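Glucose-6-phosphate isomerase (Thermus thermophilus, PDB 1ZZG) probably catalyses the reversible interconversion of glucose 6-phosphate and fructose 6-phosphate, a step shared by glycolysis and gluconeogenesis. Local coordinates at residues Ala86-Ser91 and Val369-Val374. Numbering follows the deposited sequence.
Sequences AAFNES and VSPYAV
Ser370, whose carbonyl carbon meets the ring of Phe88, has its OG gripped twice: Glu368 OE2 is one partner, and Ala373 N donates the other bond, 3.3 Å to Ser370 OG and nearly straight at 165°. This is an N-cap, a place that suits serine because its short hydroxyl can accept from a first-turn amide that has no helical carbonyl one turn back. Val374 N closes that turn onto Ser370 O at 2.8 Å. Pro371 fits the first helical position, where proline's lack of an N-H costs the helix no bond, and its ring becomes a lid for Phe88. Pro371 CG stands 3.9 Å from the Phe88 ring centroid, only 12° off the normal, a CH-pi contact over one face; Ala87 CB covers the opposite face, so the flat aromatic is sandwiched. With CG anti to its own carbonyl carbon (chi1 -50°), Phe88 reaches across so that CZ comes 3.5 Å from Val374 CG2, while Val374 CB and Val369 O lie at the ring edge. Arg253 hydrogen-bonds Ala87 O and, weakly, Val369 O, linking both backbones. Glu102 of the second subunit packs on Val369, and Ala208 of helix 206-221 on Pro371. The contact bridges the two sheets' surroundings, joining helix 79-88, the beta-alpha-beta crossover between parallel strands 68-72 and 94-98, to the start of helix 371-391, which follows strand 360-366 of the mixed sheet.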
ATOM      1  N   ALA A  86       3.637  -5.115 -12.048  1.00 23.85           N
ATOM      2  CA  ALA A  86       2.275  -4.602 -11.980  1.00 24.55           C
ATOM      3  C   ALA A  86       2.032  -3.595 -13.099  1.00 25.61           C
ATOM      4  O   ALA A  86       0.935  -3.502 -13.642  1.00 25.28           O
ATOM      5  CB  ALA A  86       2.029  -3.944 -10.627  1.00 23.98           C
ATOM      6  N   ALA A  87       3.073  -2.851 -13.452  1.00 25.03           N
ATOM      7  CA  ALA A  87       2.948  -1.833 -14.481  1.00 26.62           C
ATOM      8  C   ALA A  87       3.136  -2.325 -15.915  1.00 27.07           C
ATOM      9  O   ALA A  87       2.570  -1.750 -16.849  1.00 26.71           O
ATOM     10  CB  ALA A  87       3.932  -0.703 -14.197  1.00 25.35           C
ATOM     11  N   PHE A  88       3.902  -3.394 -16.095  1.00 25.41           N
ATOM     12  CA  PHE A  88       4.178  -3.853 -17.446  1.00 26.00           C
ATOM     13  C   PHE A  88       3.888  -5.307 -17.789  1.00 26.59           C
ATOM     14  O   PHE A  88       4.496  -5.851 -18.708  1.00 28.01           O
ATOM     15  CB  PHE A  88       5.640  -3.531 -17.772  1.00 24.75           C
ATOM     16  CG  PHE A  88       6.020  -2.106 -17.480  1.00 24.69           C
ATOM     17  CD1 PHE A  88       5.361  -1.056 -18.116  1.00 24.95           C
ATOM     18  CD2 PHE A  88       7.027  -1.812 -16.565  1.00 24.93           C
ATOM     19  CE1 PHE A  88       5.700   0.272 -17.847  1.00 24.01           C
ATOM     20  CE2 PHE A  88       7.379  -0.488 -16.287  1.00 26.47           C
ATOM     21  CZ  PHE A  88       6.713   0.559 -16.929  1.00 25.55           C
ATOM     22  N   ASN A  89       2.968  -5.945 -17.078  1.00 26.30           N
ATOM     23  CA  ASN A  89       2.663  -7.331 -17.397  1.00 28.25           C
ATOM     24  C   ASN A  89       1.871  -7.371 -18.707  1.00 30.11           C
ATOM     25  O   ASN A  89       0.739  -6.894 -18.776  1.00 29.03           O
ATOM     26  CB  ASN A  89       1.855  -7.986 -16.277  1.00 28.38           C
ATOM     27  CG  ASN A  89       1.756  -9.492 -16.445  1.00 29.29           C
ATOM     28  OD1 ASN A  89       1.505  -9.984 -17.544  1.00 29.21           O
ATOM     29  ND2 ASN A  89       1.952 -10.230 -15.356  1.00 26.23           N
ATOM     30  N   GLU A  90       2.480  -7.933 -19.745  1.00 31.03           N
ATOM     31  CA  GLU A  90       1.841  -8.032 -21.055  1.00 32.50           C
ATOM     32  C   GLU A  90       1.481  -9.477 -21.391  1.00 32.66           C
ATOM     33  O   GLU A  90       0.548  -9.732 -22.152  1.00 32.95           O
ATOM     34  CB  GLU A  90       2.787  -7.527 -22.153  1.00 35.40           C
ATOM     35  CG  GLU A  90       3.321  -6.113 -21.995  1.00 39.58           C
ATOM     36  CD  GLU A  90       2.230  -5.064 -22.054  1.00 41.91           C
ATOM     37  OE1 GLU A  90       1.238  -5.285 -22.781  1.00 43.14           O
ATOM     38  OE2 GLU A  90       2.372  -4.014 -21.385  1.00 45.42           O
ATOM     39  N   SER A  91       2.228 -10.415 -20.818  1.00 30.72           N
ATOM     40  CA  SER A  91       2.048 -11.839 -21.093  1.00 31.47           C
ATOM     41  C   SER A  91       0.859 -12.528 -20.440  1.00 31.40           C
ATOM     42  O   SER A  91       0.365 -13.528 -20.949  1.00 32.88           O
ATOM     43  CB  SER A  91       3.316 -12.595 -20.698  1.00 30.34           C
ATOM     44  OG  SER A  91       3.468 -12.595 -19.291  1.00 28.40           O
ATOM     45  N   VAL A 369       3.213   6.131 -18.963  1.00 25.04           N
ATOM     46  CA  VAL A 369       3.704   5.047 -18.121  1.00 25.18           C
ATOM     47  C   VAL A 369       4.251   3.958 -19.036  1.00 26.16           C
ATOM     48  O   VAL A 369       3.502   3.127 -19.554  1.00 25.57           O
ATOM     49  CB  VAL A 369       2.593   4.456 -17.223  1.00 25.18           C
ATOM     50  CG1 VAL A 369       3.167   3.324 -16.368  1.00 22.73           C
ATOM     51  CG2 VAL A 369       2.014   5.549 -16.329  1.00 26.64           C
ATOM     52  N   SER A 370       5.567   3.988 -19.238  1.00 26.59           N
ATOM     53  CA  SER A 370       6.255   3.025 -20.091  1.00 26.49           C
ATOM     54  C   SER A 370       7.563   2.582 -19.439  1.00 25.55           C
ATOM     55  O   SER A 370       8.077   3.254 -18.541  1.00 24.22           O
ATOM     56  CB  SER A 370       6.567   3.661 -21.446  1.00 27.47           C
ATOM     57  OG  SER A 370       7.383   4.815 -21.294  1.00 26.20           O
ATOM     58  N   PRO A 371       8.113   1.435 -19.875  1.00 24.21           N
ATOM     59  CA  PRO A 371       9.370   0.955 -19.298  1.00 24.57           C
ATOM     60  C   PRO A 371      10.438   2.057 -19.349  1.00 24.21           C
ATOM     61  O   PRO A 371      11.151   2.299 -18.374  1.00 24.72           O
ATOM     62  CB  PRO A 371       9.720  -0.235 -20.191  1.00 25.17           C
ATOM     63  CG  PRO A 371       8.360  -0.770 -20.580  1.00 24.66           C
ATOM     64  CD  PRO A 371       7.608   0.502 -20.898  1.00 24.20           C
ATOM     65  N   TYR A 372      10.522   2.730 -20.492  1.00 23.82           N
ATOM     66  CA  TYR A 372      11.490   3.810 -20.703  1.00 24.14           C
ATOM     67  C   TYR A 372      11.317   4.920 -19.665  1.00 24.03           C
ATOM     68  O   TYR A 372      12.261   5.270 -18.947  1.00 22.66           O
ATOM     69  CB  TYR A 372      11.322   4.375 -22.117  1.00 23.67           C
ATOM     70  CG  TYR A 372      12.287   5.486 -22.495  1.00 27.66           C
ATOM     71  CD1 TYR A 372      13.598   5.205 -22.885  1.00 28.95           C
ATOM     72  CD2 TYR A 372      11.877   6.820 -22.484  1.00 27.56           C
ATOM     73  CE1 TYR A 372      14.474   6.227 -23.263  1.00 28.63           C
ATOM     74  CE2 TYR A 372      12.745   7.849 -22.856  1.00 29.99           C
ATOM     75  CZ  TYR A 372      14.037   7.545 -23.244  1.00 30.37           C
ATOM     76  OH  TYR A 372      14.886   8.565 -23.619  1.00 34.42           O
ATOM     77  N   ALA A 373      10.104   5.459 -19.571  1.00 23.90           N
ATOM     78  CA  ALA A 373       9.814   6.534 -18.626  1.00 23.89           C
ATOM     79  C   ALA A 373       9.941   6.117 -17.155  1.00 23.66           C
ATOM     80  O   ALA A 373      10.431   6.883 -16.327  1.00 25.90           O
ATOM     81  CB  ALA A 373       8.403   7.093 -18.887  1.00 24.44           C
ATOM     82  N   VAL A 374       9.493   4.911 -16.828  1.00 24.02           N
ATOM     83  CA  VAL A 374       9.557   4.438 -15.450  1.00 22.66           C
ATOM     84  C   VAL A 374      10.991   4.062 -15.065  1.00 21.61           C
ATOM     85  O   VAL A 374      11.413   4.298 -13.934  1.00 21.03           O
ATOM     86  CB  VAL A 374       8.587   3.250 -15.231  1.00 21.49           C
ATOM     87  CG1 VAL A 374       8.754   2.676 -13.825  1.00 21.62           C
ATOM     88  CG2 VAL A 374       7.137   3.733 -15.442  1.00 22.57           C
TER